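Local coordinates for urocanate hydratase (Paenibacillus sp. Soil724D2, PDB 7NED), which catalyses the hydration of thiourocanate in bacterial ergothioneine catabolism, with NAD+ bound as cofactor, at residues H56-T61 with G76-I81; D68-I73 with L90-N95; A124-Y129 with A473-I478. All coordinates share one frame; numbering follows the deposited sequence.

Contact 1: H56-T61 with G76-I81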
# COMPACT_ATOMS: atom_id res chain seq x y z
N HIS A 56 -16.73 -15.31 -12.52
CA HIS A 56 -18.18 -15.31 -12.70
C HIS A 56 -18.88 -14.42 -11.68
O HIS A 56 -19.86 -13.74 -12.02
CB HIS A 56 -18.72 -16.73 -12.60
CG HIS A 56 -18.25 -17.61 -13.71
ND1 HIS A 56 -18.60 -17.39 -15.03
CD2 HIS A 56 -17.43 -18.68 -13.72
CE1 HIS A 56 -18.03 -18.30 -15.80
NE2 HIS A 56 -17.31 -19.10 -15.03
N ALA A 57 -18.40 -14.43 -10.42
CA ALA A 57 -19.02 -13.56 -9.41
C ALA A 57 -18.74 -12.08 -9.68
O ALA A 57 -19.62 -11.24 -9.47
CB ALA A 57 -18.55 -13.95 -8.01
N ILE A 58 -17.56 -11.75 -10.20
CA ILE A 58 -17.32 -10.37 -10.65
C ILE A 58 -18.29 -10.00 -11.77
O ILE A 58 -18.89 -8.91 -11.75
CB ILE A 58 -15.85 -10.20 -11.10
CG1 ILE A 58 -14.90 -10.30 -9.90
CG2 ILE A 58 -15.65 -8.88 -11.86
CD1 ILE A 58 -13.43 -10.41 -10.31
N VAL A 59 -18.45 -10.87 -12.77
CA VAL A 59 -19.36 -10.57 -13.87
C VAL A 59 -20.78 -10.36 -13.35
O VAL A 59 -21.43 -9.37 -13.70
CB VAL A 59 -19.28 -11.66 -14.95
CG1 VAL A 59 -20.39 -11.46 -15.99
CG2 VAL A 59 -17.92 -11.60 -15.63
N ARG A 60 -21.28 -11.29 -12.53
CA ARG A 60 -22.62 -11.12 -11.95
C ARG A 60 -22.73 -9.79 -11.21
O ARG A 60 -23.70 -9.04 -11.37
CB ARG A 60 -22.96 -12.27 -11.00
CG ARG A 60 -23.28 -13.58 -11.69
CD ARG A 60 -23.83 -14.61 -10.69
NE ARG A 60 -22.87 -14.94 -9.65
CZ ARG A 60 -21.96 -15.91 -9.74
NH1 ARG A 60 -21.89 -16.70 -10.82
NH2 ARG A 60 -21.14 -16.11 -8.71
N THR A 61 -21.74 -9.50 -10.36
CA THR A 61 -21.81 -8.28 -9.57
C THR A 61 -21.86 -7.03 -10.44
O THR A 61 -22.63 -6.11 -10.17
CB THR A 61 -20.62 -8.20 -8.62
OG1 THR A 61 -20.60 -9.35 -7.77
CG2 THR A 61 -20.74 -6.93 -7.75
N GLY A 76 -7.93 -10.28 -6.83
CA GLY A 76 -8.68 -10.89 -7.90
C GLY A 76 -9.96 -11.57 -7.48
O GLY A 76 -10.59 -12.23 -8.32
N LYS A 77 -10.37 -11.41 -6.23
CA LYS A 77 -11.59 -12.06 -5.76
C LYS A 77 -12.58 -11.00 -5.29
O LYS A 77 -12.21 -10.12 -4.50
CB LYS A 77 -11.25 -13.03 -4.61
CG LYS A 77 -12.42 -13.86 -4.04
CD LYS A 77 -11.91 -14.49 -2.74
CE LYS A 77 -12.99 -14.95 -1.82
NZ LYS A 77 -12.32 -15.75 -0.75
N PRO A 78 -13.81 -11.00 -5.78
CA PRO A 78 -14.80 -10.02 -5.31
C PRO A 78 -15.21 -10.36 -3.87
O PRO A 78 -15.48 -11.52 -3.55
CB PRO A 78 -15.97 -10.21 -6.30
CG PRO A 78 -15.90 -11.68 -6.59
CD PRO A 78 -14.42 -12.03 -6.64
N ILE A 79 -15.21 -9.36 -3.00
CA ILE A 79 -15.42 -9.54 -1.57
C ILE A 79 -16.77 -9.00 -1.14
O ILE A 79 -17.54 -9.70 -0.49
CB ILE A 79 -14.30 -8.87 -0.74
CG1 ILE A 79 -12.92 -9.39 -1.13
CG2 ILE A 79 -14.58 -9.10 0.82
CD1 ILE A 79 -12.74 -10.89 -0.99
N GLY A 80 -17.07 -7.76 -1.49
CA GLY A 80 -18.34 -7.21 -1.05
C GLY A 80 -18.73 -6.00 -1.85
O GLY A 80 -17.95 -5.44 -2.63
N ILE A 81 -19.99 -5.61 -1.67
CA ILE A 81 -20.55 -4.43 -2.31
C ILE A 81 -20.87 -3.43 -1.22
O ILE A 81 -21.53 -3.78 -0.24
CB ILE A 81 -21.83 -4.76 -3.11
CG1 ILE A 81 -21.57 -5.88 -4.11
CG2 ILE A 81 -22.38 -3.51 -3.78
CD1 ILE A 81 -22.84 -6.55 -4.65
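Apolar packing carries this contact, and Pro-78 has the largest share of it. Ile-58 crosses the proline at about a right angle, with its CG1 lying against CB, CG and CD of the ring; CG1 of Ile-58 is 3.7 Å from CD of Pro-78. From there the chain runs on extended (chi2 169°), which carries CD1 toward the start of the strand, 3.9 Å from the carbonyl oxygen of Gly-76. One residue back in the helix, CB of Ala-57 touches the outer corner of the same ring, 3.8 Å from CG of Pro-78. One turn along from Ala-57, Thr-61 and Ile-81 reach toward each other tip to tip: CG2 of Thr-61 sits 3.8 Å from CD1 of Ile-81.

No hydrogen bond spans the two segments; the polar interaction that matters here is internal to the helix. With chi1 at -58°, the hydroxyl of Thr-61 stands beside its own backbone N, and OG1 donates to O of Ala-57 at 2.7 Å. The backbone N of Thr-61 reaches O of Ala-57 at 2.9 Å from the opposite face of the carbonyl plane. Two bonds thus grip one oxygen, and the threonine turns its methyl, not its hydroxyl, to Ile-81.

Other layers close in around the contact. Ile-58 also packs on Leu-26 of helix 17-31 and on Trp-127. The second subunit brings Thr-545 against Ala-57 and Ile-543 against Thr-61, while Asp-525 of that subunit forms a salt bridge with Lys-77.

Helix 56-61 and strand 77-81 approach to 8.0 Å between axes, their directions 50° apart. This is alpha/beta layer packing in the N-terminal domain: helix 52-64 lies over one face of the beta hairpin formed by strands 69-74 and 77-83.

Contact 2: D68-I73 with L90-N95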
# COMPACT_ATOMS: atom_id res chain seq x y z
N ASP A 68 -23.95 4.26 -7.41
CA ASP A 68 -23.57 4.73 -6.08
C ASP A 68 -23.02 3.62 -5.20
O ASP A 68 -23.01 3.76 -3.97
CB ASP A 68 -24.75 5.42 -5.40
CG ASP A 68 -25.92 4.49 -5.17
OD1 ASP A 68 -25.91 3.33 -5.62
OD2 ASP A 68 -26.87 4.97 -4.52
N GLU A 69 -22.53 2.55 -5.78
CA GLU A 69 -21.96 1.44 -5.03
C GLU A 69 -20.51 1.24 -5.43
O GLU A 69 -20.05 1.69 -6.50
CB GLU A 69 -22.75 0.14 -5.27
CG GLU A 69 -24.20 0.28 -4.73
CD GLU A 69 -25.08 -0.93 -5.04
OE1 GLU A 69 -24.79 -1.67 -6.02
OE2 GLU A 69 -26.07 -1.12 -4.29
N THR A 70 -19.79 0.57 -4.54
CA THR A 70 -18.42 0.18 -4.84
C THR A 70 -18.26 -1.31 -4.57
O THR A 70 -18.57 -1.80 -3.48
CB THR A 70 -17.42 0.97 -3.99
OG1 THR A 70 -17.60 2.37 -4.25
CG2 THR A 70 -15.97 0.54 -4.31
N LEU A 71 -17.76 -2.02 -5.58
CA LEU A 71 -17.33 -3.41 -5.45
C LEU A 71 -15.88 -3.45 -4.99
O LEU A 71 -15.01 -2.81 -5.59
CB LEU A 71 -17.48 -4.13 -6.80
CG LEU A 71 -16.73 -5.45 -7.02
CD1 LEU A 71 -17.19 -6.54 -6.02
CD2 LEU A 71 -16.90 -5.95 -8.46
N VAL A 72 -15.61 -4.23 -3.96
CA VAL A 72 -14.25 -4.40 -3.45
C VAL A 72 -13.70 -5.71 -3.97
O VAL A 72 -14.31 -6.77 -3.77
CB VAL A 72 -14.24 -4.38 -1.92
CG1 VAL A 72 -12.94 -4.96 -1.43
CG2 VAL A 72 -14.47 -2.94 -1.42
N ILE A 73 -12.55 -5.64 -4.65
CA ILE A 73 -11.88 -6.85 -5.16
C ILE A 73 -10.54 -6.97 -4.44
O ILE A 73 -9.78 -5.99 -4.32
CB ILE A 73 -11.73 -6.80 -6.69
CG1 ILE A 73 -13.10 -7.06 -7.34
CG2 ILE A 73 -10.68 -7.86 -7.20
CD1 ILE A 73 -13.13 -6.68 -8.84
N LEU A 90 -16.38 2.82 -8.89
CA LEU A 90 -17.26 1.65 -8.90
C LEU A 90 -16.54 0.43 -8.37
O LEU A 90 -17.17 -0.48 -7.81
CB LEU A 90 -17.75 1.37 -10.32
CG LEU A 90 -18.83 2.32 -10.80
CD1 LEU A 90 -18.97 2.08 -12.32
CD2 LEU A 90 -20.13 2.02 -10.11
N ILE A 91 -15.22 0.39 -8.55
CA ILE A 91 -14.40 -0.70 -8.06
C ILE A 91 -13.16 -0.12 -7.41
O ILE A 91 -12.49 0.74 -8.01
CB ILE A 91 -13.99 -1.66 -9.20
CG1 ILE A 91 -15.23 -2.40 -9.71
CG2 ILE A 91 -12.98 -2.68 -8.69
CD1 ILE A 91 -14.92 -3.23 -10.97
N VAL A 92 -12.82 -0.58 -6.20
CA VAL A 92 -11.47 -0.43 -5.69
C VAL A 92 -10.93 -1.83 -5.51
O VAL A 92 -11.63 -2.72 -5.03
CB VAL A 92 -11.39 0.37 -4.36
CG1 VAL A 92 -11.97 1.78 -4.56
CG2 VAL A 92 -12.11 -0.37 -3.24
N MET A 93 -9.68 -2.03 -5.91
CA MET A 93 -9.07 -3.35 -5.78
C MET A 93 -7.63 -3.23 -5.33
O MET A 93 -6.94 -2.24 -5.60
CB MET A 93 -9.17 -4.10 -7.12
CG MET A 93 -8.82 -3.28 -8.33
SD MET A 93 -8.39 -4.41 -9.71
CE MET A 93 -10.07 -4.77 -10.16
N ALA A 94 -7.15 -4.28 -4.66
CA ALA A 94 -5.77 -4.32 -4.20
C ALA A 94 -5.29 -5.74 -4.41
O ALA A 94 -5.91 -6.68 -3.89
CB ALA A 94 -5.64 -3.89 -2.73
N ASN A 95 -4.27 -5.92 -5.26
CA ASN A 95 -3.88 -7.24 -5.75
C ASN A 95 -2.42 -7.54 -5.43
O ASN A 95 -1.51 -6.80 -5.81
CB ASN A 95 -4.15 -7.36 -7.26
CG ASN A 95 -5.62 -7.16 -7.58
OD1 ASN A 95 -6.48 -7.82 -7.00
ND2 ASN A 95 -5.92 -6.23 -8.48
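CG of Met-93 stands between its backbone N and carbonyl carbon (chi1 44°), and a bend at chi3 (80°) turns CE to meet CD1 of Ile-73 at 3.8 Å, the two side chains running alongside each other. CD1 of Ile-73 also touches CG2 of Ile-91, 4.0 Å away. Leu-71 runs beside Ile-91 on this same face of the sheet. On the other face CG2 of Val-72 meets CG2 of Val-92 at 3.9 Å, and CG2 of Thr-70 packs beside the latter valine.

Beneath the side chains is a parallel ladder within the mixed sheet, pairing Leu-71 with Ile-91, Val-72 with Val-92 and Ile-73 with Met-93. Leu-71 N donates to Leu-90 O at 2.8 Å, and Val-92 N to Leu-71 O at 3.2 Å. Ile-73 N then donates to Val-92 O at 3.1 Å, and Ala-94 N to Ile-73 O at 3.2 Å. Val-72, between Leu-71 and Ile-73, turns its backbone polar atoms to the antiparallel neighbour, strand 77-83. The hydroxyl of Thr-70 is hydrogen-bonded to Pro-89 O and to Thr-84, and Glu-69 forms a salt bridge with Arg-541 of the second subunit.

Contact 3: A124-Y129 with A473-I478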
# COMPACT_ATOMS: atom_id res chain seq x y z
N ALA A 124 -3.25 -6.42 -15.68
CA ALA A 124 -4.09 -7.61 -15.88
C ALA A 124 -5.28 -7.61 -14.93
O ALA A 124 -6.44 -7.66 -15.36
CB ALA A 124 -3.26 -8.89 -15.70
N ALA A 125 -5.01 -7.58 -13.63
CA ALA A 125 -6.12 -7.73 -12.69
C ALA A 125 -6.98 -6.49 -12.59
O ALA A 125 -8.09 -6.57 -12.02
CB ALA A 125 -5.61 -8.10 -11.31
N ALA A 126 -6.51 -5.35 -13.10
CA ALA A 126 -7.34 -4.16 -13.16
C ALA A 126 -7.98 -3.97 -14.53
O ALA A 126 -8.73 -3.00 -14.72
CB ALA A 126 -6.50 -2.93 -12.80
N TRP A 127 -7.68 -4.85 -15.49
CA TRP A 127 -8.41 -5.02 -16.75
C TRP A 127 -8.04 -3.82 -17.62
O TRP A 127 -8.89 -3.24 -18.31
CB TRP A 127 -9.91 -4.99 -16.47
CG TRP A 127 -10.31 -6.10 -15.54
CD1 TRP A 127 -9.57 -7.18 -15.12
CD2 TRP A 127 -11.32 -5.92 -14.56
NE1 TRP A 127 -10.19 -7.79 -14.03
CE2 TRP A 127 -11.27 -7.02 -13.67
CE3 TRP A 127 -12.32 -4.96 -14.38
CZ2 TRP A 127 -12.18 -7.18 -12.62
CZ3 TRP A 127 -13.25 -5.13 -13.34
CH2 TRP A 127 -13.16 -6.22 -12.47
N GLN A 128 -6.78 -3.39 -17.55
CA GLN A 128 -6.37 -2.17 -18.26
C GLN A 128 -5.46 -2.45 -19.44
O GLN A 128 -4.98 -1.50 -20.09
CB GLN A 128 -5.72 -1.17 -17.26
CG GLN A 128 -6.73 -0.74 -16.20
CD GLN A 128 -6.13 -0.10 -14.93
OE1 GLN A 128 -4.98 -0.36 -14.53
NE2 GLN A 128 -6.97 0.70 -14.25
N TYR A 129 -5.21 -3.72 -19.71
CA TYR A 129 -4.37 -4.18 -20.79
C TYR A 129 -5.15 -4.04 -22.08
O TYR A 129 -6.36 -4.31 -22.10
CB TYR A 129 -4.01 -5.63 -20.51
CG TYR A 129 -3.12 -6.32 -21.48
CD1 TYR A 129 -1.75 -6.11 -21.46
CD2 TYR A 129 -3.64 -7.23 -22.38
CE1 TYR A 129 -0.92 -6.78 -22.36
CE2 TYR A 129 -2.82 -7.90 -23.28
CZ TYR A 129 -1.45 -7.66 -23.25
OH TYR A 129 -0.61 -8.29 -24.13
N ALA A 473 -12.62 8.77 -9.90
CA ALA A 473 -12.29 7.77 -10.91
C ALA A 473 -13.30 6.62 -10.85
O ALA A 473 -14.08 6.47 -9.89
CB ALA A 473 -10.86 7.26 -10.67
N ASP A 474 -13.31 5.80 -11.91
CA ASP A 474 -14.26 4.69 -11.96
C ASP A 474 -13.68 3.42 -11.38
O ASP A 474 -14.40 2.64 -10.76
CB ASP A 474 -14.69 4.43 -13.43
CG ASP A 474 -15.61 5.53 -13.96
OD1 ASP A 474 -15.09 6.41 -14.68
OD2 ASP A 474 -16.80 5.57 -13.57
N LEU A 475 -12.39 3.21 -11.56
CA LEU A 475 -11.72 2.05 -10.98
C LEU A 475 -10.34 2.46 -10.51
O LEU A 475 -9.60 3.12 -11.25
CB LEU A 475 -11.61 0.90 -12.00
CG LEU A 475 -10.97 -0.43 -11.55
CD1 LEU A 475 -11.52 -1.63 -12.34
CD2 LEU A 475 -9.46 -0.40 -11.64
N VAL A 476 -9.97 2.06 -9.29
CA VAL A 476 -8.64 2.34 -8.76
C VAL A 476 -8.06 1.05 -8.21
O VAL A 476 -8.78 0.24 -7.61
CB VAL A 476 -8.71 3.43 -7.66
CG1 VAL A 476 -7.33 3.72 -7.07
CG2 VAL A 476 -9.33 4.68 -8.22
N THR A 477 -6.78 0.85 -8.41
CA THR A 477 -6.13 -0.38 -7.98
C THR A 477 -4.75 -0.08 -7.40
O THR A 477 -4.08 0.86 -7.82
CB THR A 477 -6.00 -1.37 -9.15
OG1 THR A 477 -5.54 -2.63 -8.66
CG2 THR A 477 -5.02 -0.86 -10.25
N ILE A 478 -4.35 -0.90 -6.42
CA ILE A 478 -2.97 -0.95 -5.93
C ILE A 478 -2.47 -2.38 -6.09
O ILE A 478 -3.08 -3.32 -5.56
CB ILE A 478 -2.87 -0.52 -4.46
CG1 ILE A 478 -3.36 0.92 -4.32
CG2 ILE A 478 -1.42 -0.64 -4.02
CD1 ILE A 478 -3.55 1.36 -2.82
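The loop that brings Tyr-129 to the urocanate pocket rests here on the mixed sheet, with Ala-126, Trp-127 and Gln-128 packed on Leu-475 and Thr-477 of strand 475-480. A type I turn from Ala-124 to Trp-127, closed by Trp-127 N to Ala-124 O at 3.1 Å, pushes the methyl of Ala-126 onto the strand. There CB of Ala-126 meets CG2 of Thr-477 at 3.6 Å; CB of Ala-126 also lies 4.1 Å from CD2 of Leu-475.

Leu-475 spreads its two methyls among the three loop residues. CD1 of Leu-475 comes obliquely to the indole, 4.0 Å from CE3 of Trp-127, and the two side chains cross at about a right angle. CD2 of Leu-475 instead touches the amide of Gln-128, 3.8 Å from NE2. Leu-475 is half of a classic beta bulge: it and Asp-474 both face Thr-495 of strand 490-498.

The polar ends of Trp-127 and Gln-128 are bonded beyond these segments. Trp-127 NE1 is hydrogen-bonded to Ala-48 O; Gln-128 pairs NE2 with Thr-495 OG1 and OE1 with His-434 NE2, and its carbonyl oxygen meets Arg-352 of the urocanate pocket.

The chemistry thus divides: no hydrogen bond crosses the contact, which is van der Waals packing of methyls between loop and strand, whereas the amide of Gln-128 is bonded at both ends, which should hold its orientation beside Leu-475.

All three contacts meet in one mixed sheet, where strands 77-83, 69-74, 91-95 and 475-480 lie in that order. Contacts 1 and 2, centres 9 Å apart, are joined by Ile-79 N to Val-72 O at 2.8 Å. Contacts 2 and 3, centres 10 Å apart, are joined by Leu-90 N to Asp-474 O at 2.7 Å. Contact 1 reaches contact 3 through Ile-58 CG2 and Trp-127 CH2, 3.7 Å apart. The substrate site lies toward contact 3: Tyr-129 touches urocanate, and the side chain of Gln-128 is about 6 Å from it, that of Asn-95 in contact 2 about 12 Å. All three contacts also touch the second subunit.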